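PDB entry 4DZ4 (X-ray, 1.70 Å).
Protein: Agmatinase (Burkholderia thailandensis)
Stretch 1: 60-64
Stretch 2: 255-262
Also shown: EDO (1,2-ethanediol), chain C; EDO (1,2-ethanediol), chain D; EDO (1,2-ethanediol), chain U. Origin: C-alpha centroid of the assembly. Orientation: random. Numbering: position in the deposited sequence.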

ATOM      1  N   THR B  60      22.217   0.909   9.349  1.00  9.55           N
ATOM      2  CA  THR B  60      21.251   1.993   9.112  1.00  9.67           C
ATOM      3  C   THR B  60      20.883   2.775  10.365  1.00 10.22           C
ATOM      4  O   THR B  60      20.889   2.251  11.499  1.00 11.40           O
ATOM      5  CB  THR B  60      19.926   1.506   8.472  1.00  9.35           C
ATOM      6  OG1 THR B  60      19.368   0.463   9.289  1.00  9.57           O
ATOM      7  CG2 THR B  60      20.107   1.001   7.037  1.00  8.95           C
ATOM      8  N   THR B  61      20.565   4.051  10.180  1.00  9.91           N
ATOM      9  CA  THR B  61      20.264   4.909  11.331  1.00 10.22           C
ATOM     10  C   THR B  61      18.794   5.243  11.479  1.00 10.06           C
ATOM     11  O   THR B  61      18.367   5.690  12.559  1.00 10.33           O
ATOM     12  CB  THR B  61      21.030   6.241  11.274  1.00 10.60           C
ATOM     13  OG1 THR B  61      20.751   6.898  10.027  1.00 10.64           O
ATOM     14  CG2 THR B  61      22.543   5.995  11.388  1.00 11.38           C
ATOM     15  N   PHE B  62      18.012   5.019  10.425  1.00  9.54           N
ATOM     16  CA  PHE B  62      16.572   5.281  10.535  1.00  9.27           C
ATOM     17  C   PHE B  62      15.820   4.018  10.151  1.00  9.04           C
ATOM     18  O   PHE B  62      15.827   3.073  10.936  1.00  9.40           O
ATOM     19  CB  PHE B  62      16.122   6.573   9.781  1.00  9.31           C
ATOM     20  CG  PHE B  62      14.641   6.881   9.924  1.00  9.40           C
ATOM     21  CD1 PHE B  62      13.908   6.437  11.045  1.00  9.47           C
ATOM     22  CD2 PHE B  62      13.969   7.590   8.916  1.00  9.35           C
ATOM     23  CE1 PHE B  62      12.526   6.704  11.163  1.00  9.96           C
ATOM     24  CE2 PHE B  62      12.595   7.863   9.027  1.00  9.72           C
ATOM     25  CZ  PHE B  62      11.876   7.408  10.146  1.00 10.10           C
ATOM     26  N   ARG B  63      15.165   3.986   8.997  1.00  8.49           N
ATOM     27  CA  ARG B  63      14.419   2.775   8.650  1.00  8.61           C
ATOM     28  C   ARG B  63      15.352   1.681   8.191  1.00  8.72           C
ATOM     29  O   ARG B  63      16.299   1.937   7.455  1.00  9.52           O
ATOM     30  CB  ARG B  63      13.435   3.016   7.512  1.00  8.13           C
ATOM     31  CG  ARG B  63      12.461   4.154   7.764  1.00  7.71           C
ATOM     32  CD  ARG B  63      12.067   4.673   6.387  1.00  7.70           C
ATOM     33  NE  ARG B  63      10.898   5.551   6.470  1.00  7.74           N
ATOM     34  CZ  ARG B  63      10.431   6.219   5.409  1.00  7.94           C
ATOM     35  NH1 ARG B  63      11.030   6.091   4.224  1.00  7.75           N
ATOM     36  NH2 ARG B  63       9.347   6.984   5.537  1.00  7.96           N
ATOM     37  N   SER B  64      15.051   0.457   8.609  1.00  9.19           N
ATOM     38  CA  SER B  64      15.744  -0.711   8.039  1.00  9.35           C
ATOM     39  C   SER B  64      14.956  -1.172   6.807  1.00  9.21           C
ATOM     40  O   SER B  64      13.803  -0.799   6.604  1.00 10.13           O
ATOM     41  CB  SER B  64      15.825  -1.852   9.061  1.00  9.57           C
ATOM     42  OG  SER B  64      14.569  -2.028   9.719  1.00 10.67           O
ATOM     43  N   ALA B 255      12.198   8.579  -5.294  1.00  7.89           N
ATOM     44  CA  ALA B 255      12.845   7.463  -4.577  1.00  7.81           C
ATOM     45  C   ALA B 255      12.233   7.379  -3.160  1.00  7.58           C
ATOM     46  O   ALA B 255      12.916   7.670  -2.173  1.00  7.90           O
ATOM     47  CB  ALA B 255      14.375   7.688  -4.499  1.00  8.05           C
ATOM     48  N   PRO B 256      10.951   6.976  -3.066  1.00  7.82           N
ATOM     49  CA  PRO B 256      10.331   6.873  -1.722  1.00  7.76           C
ATOM     50  C   PRO B 256      10.885   5.687  -0.926  1.00  7.86           C
ATOM     51  O   PRO B 256      10.818   5.676   0.321  1.00  8.03           O
ATOM     52  CB  PRO B 256       8.842   6.651  -2.038  1.00  8.27           C
ATOM     53  CG  PRO B 256       8.808   6.052  -3.440  1.00  7.93           C
ATOM     54  CD  PRO B 256       9.939   6.801  -4.138  1.00  7.72           C
ATOM     55  N   GLY B 257      11.397   4.698  -1.654  1.00  7.95           N
ATOM     56  CA  GLY B 257      11.844   3.439  -1.066  1.00  8.75           C
ATOM     57  C   GLY B 257      13.259   3.528  -0.546  1.00  9.03           C
ATOM     58  O   GLY B 257      14.154   2.907  -1.081  1.00  8.99           O
ATOM     59  N   THR B 258      13.445   4.280   0.532  1.00  9.29           N
ATOM     60  CA  THR B 258      14.783   4.450   1.087  1.00  9.37           C
ATOM     61  C   THR B 258      14.688   4.721   2.588  1.00  8.98           C
ATOM     62  O   THR B 258      13.638   5.135   3.089  1.00  9.56           O
ATOM     63  CB  THR B 258      15.574   5.520   0.282  1.00 10.29           C
ATOM     64  OG1 THR B 258      16.991   5.324   0.489  1.00 11.52           O
ATOM     65  CG2 THR B 258      15.131   6.958   0.667  1.00  9.92           C
ATOM     66  N   GLY B 259      15.764   4.448   3.321  1.00  8.90           N
ATOM     67  CA  GLY B 259      15.707   4.500   4.788  1.00  9.15           C
ATOM     68  C   GLY B 259      15.774   5.893   5.398  1.00  9.06           C
ATOM     69  O   GLY B 259      15.302   6.089   6.515  1.00  8.81           O
ATOM     70  N   THR B 260      16.398   6.847   4.683  1.00  9.04           N
ATOM     71  CA  THR B 260      16.604   8.223   5.181  1.00  9.46           C
ATOM     72  C   THR B 260      16.221   9.258   4.119  1.00  9.53           C
ATOM     73  O   THR B 260      17.095   9.947   3.542  1.00  9.94           O
ATOM     74  CB  THR B 260      18.065   8.484   5.685  1.00  9.63           C
ATOM     75  OG1 THR B 260      18.988   8.009   4.697  1.00 10.58           O
ATOM     76  CG2 THR B 260      18.340   7.758   6.992  1.00 10.05           C
ATOM     77  N   PRO B 261      14.915   9.393   3.846  1.00  9.27           N
ATOM     78  CA  PRO B 261      14.430  10.314   2.817  1.00  9.23           C
ATOM     79  C   PRO B 261      14.576  11.783   3.258  1.00  9.23           C
ATOM     80  O   PRO B 261      14.207  12.148   4.407  1.00  9.32           O
ATOM     81  CB  PRO B 261      12.938   9.942   2.689  1.00  9.46           C
ATOM     82  CG  PRO B 261      12.560   9.341   4.009  1.00  9.51           C
ATOM     83  CD  PRO B 261      13.810   8.578   4.406  1.00  9.26           C
ATOM     84  N   VAL B 262      15.042  12.621   2.329  1.00  8.78           N
ATOM     85  CA  VAL B 262      15.238  14.054   2.621  1.00  8.88           C
ATOM     86  C   VAL B 262      14.622  14.865   1.469  1.00  8.86           C
ATOM     87  O   VAL B 262      15.021  14.691   0.290  1.00  8.75           O
ATOM     88  CB  VAL B 262      16.741  14.416   2.738  1.00  9.12           C
ATOM     89  CG1 VAL B 262      16.912  15.871   3.152  1.00  9.63           C
ATOM     90  CG2 VAL B 262      17.456  13.496   3.727  1.00  9.24           C
TER
HETATM   91  C1  EDO C 408      11.651  -0.949   8.797  1.00 21.04           C
HETATM   92  O1  EDO C 408      10.452  -0.311   8.614  1.00 21.33           O
HETATM   93  C2  EDO C 408      12.465   0.185   9.279  1.00 19.49           C
HETATM   94  O2  EDO C 408      13.089  -0.206  10.468  1.00 20.07           O
HETATM   95  C1  EDO D 409       9.019   5.214   9.950  1.00 18.21           C
HETATM   96  O1  EDO D 409       8.840   5.326   8.547  1.00 17.00           O
HETATM   97  C2  EDO D 409       7.767   5.740  10.640  1.00 18.61           C
HETATM   98  O2  EDO D 409       7.968   7.133  10.886  1.00 19.05           O
HETATM   99  C1  EDO U 406      23.529   9.449   9.070  1.00 36.62           C
HETATM  100  O1  EDO U 406      22.867   9.639  10.326  1.00 37.56           O
HETATM  101  C2  EDO U 406      22.607   9.897   7.958  1.00 39.20           C
HETATM  102  O2  EDO U 406      21.575   8.913   7.909  1.00 42.45           O
HETATM  103  O   HOH W   1      10.134   7.692   2.084  1.00  8.14           O

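Two loop segments, separated by at least 193 residues between touching positions, meet over a small area of 263 Å², both sides summed. Arg63 supplies most of the first loop's covered area, 78 Å², and on the other loop Gly259 gives up 53 Å².

The contact is anchored by two direct hydrogen bonds, both donated by Arg63 to backbone carbonyls. Arg63 N reaches Gly259 O at 3.3 Å, a long bond but a nearly straight one, with an N-H...O angle of 163°. The arginine side chain, with chi1 at -55° (m) and chi2 and chi3 both t, extends along the second loop so that Arg63 NH1 meets Thr258 O at 3.0 Å and 146°. That carbonyl lies near the guanidinium plane, where the N-H bonds point.

Arg63 NH1 also donates to the oxygen of water 1 at 2.8 Å, and the same water oxygen donates to Pro256 O, again at 2.8 Å. The water thus bridges a pair whose direct separation, Arg63 NH1 to Pro256 O, is 3.9 Å. Pro256 O additionally accepts a weak bond from Thr258 N at 3.0 Å. The remaining guanidinium nitrogens are satisfied as well: Arg63 NE donates to O1 of the chain D ethanediol at 2.9 Å (150°), and NH2 is bonded elsewhere in the structure. Pro261 CG covers one guanidinium face, 3.6 Å from Arg63 NH1, a nonpolar surface where no hydrogen bond is required.

Glycine suits position 259 because an ideal CB on Gly259 would lie 2.8 Å from Arg63 O, a clash. Beside it, Phe62 CD2 approaches Gly259 O at 3.1 Å, while Phe62 CB packs 3.8 Å from Thr260 CG2. Thr260 CG2 also lies 4.0 Å from Thr61 OG1, and Thr61 OG1 is hydrogen-bonded to O2 of the chain U ethanediol at 3.0 Å. Thr260 thus presents its CG2 to the first loop; its OG1 is hydrogen-bonded elsewhere in the structure.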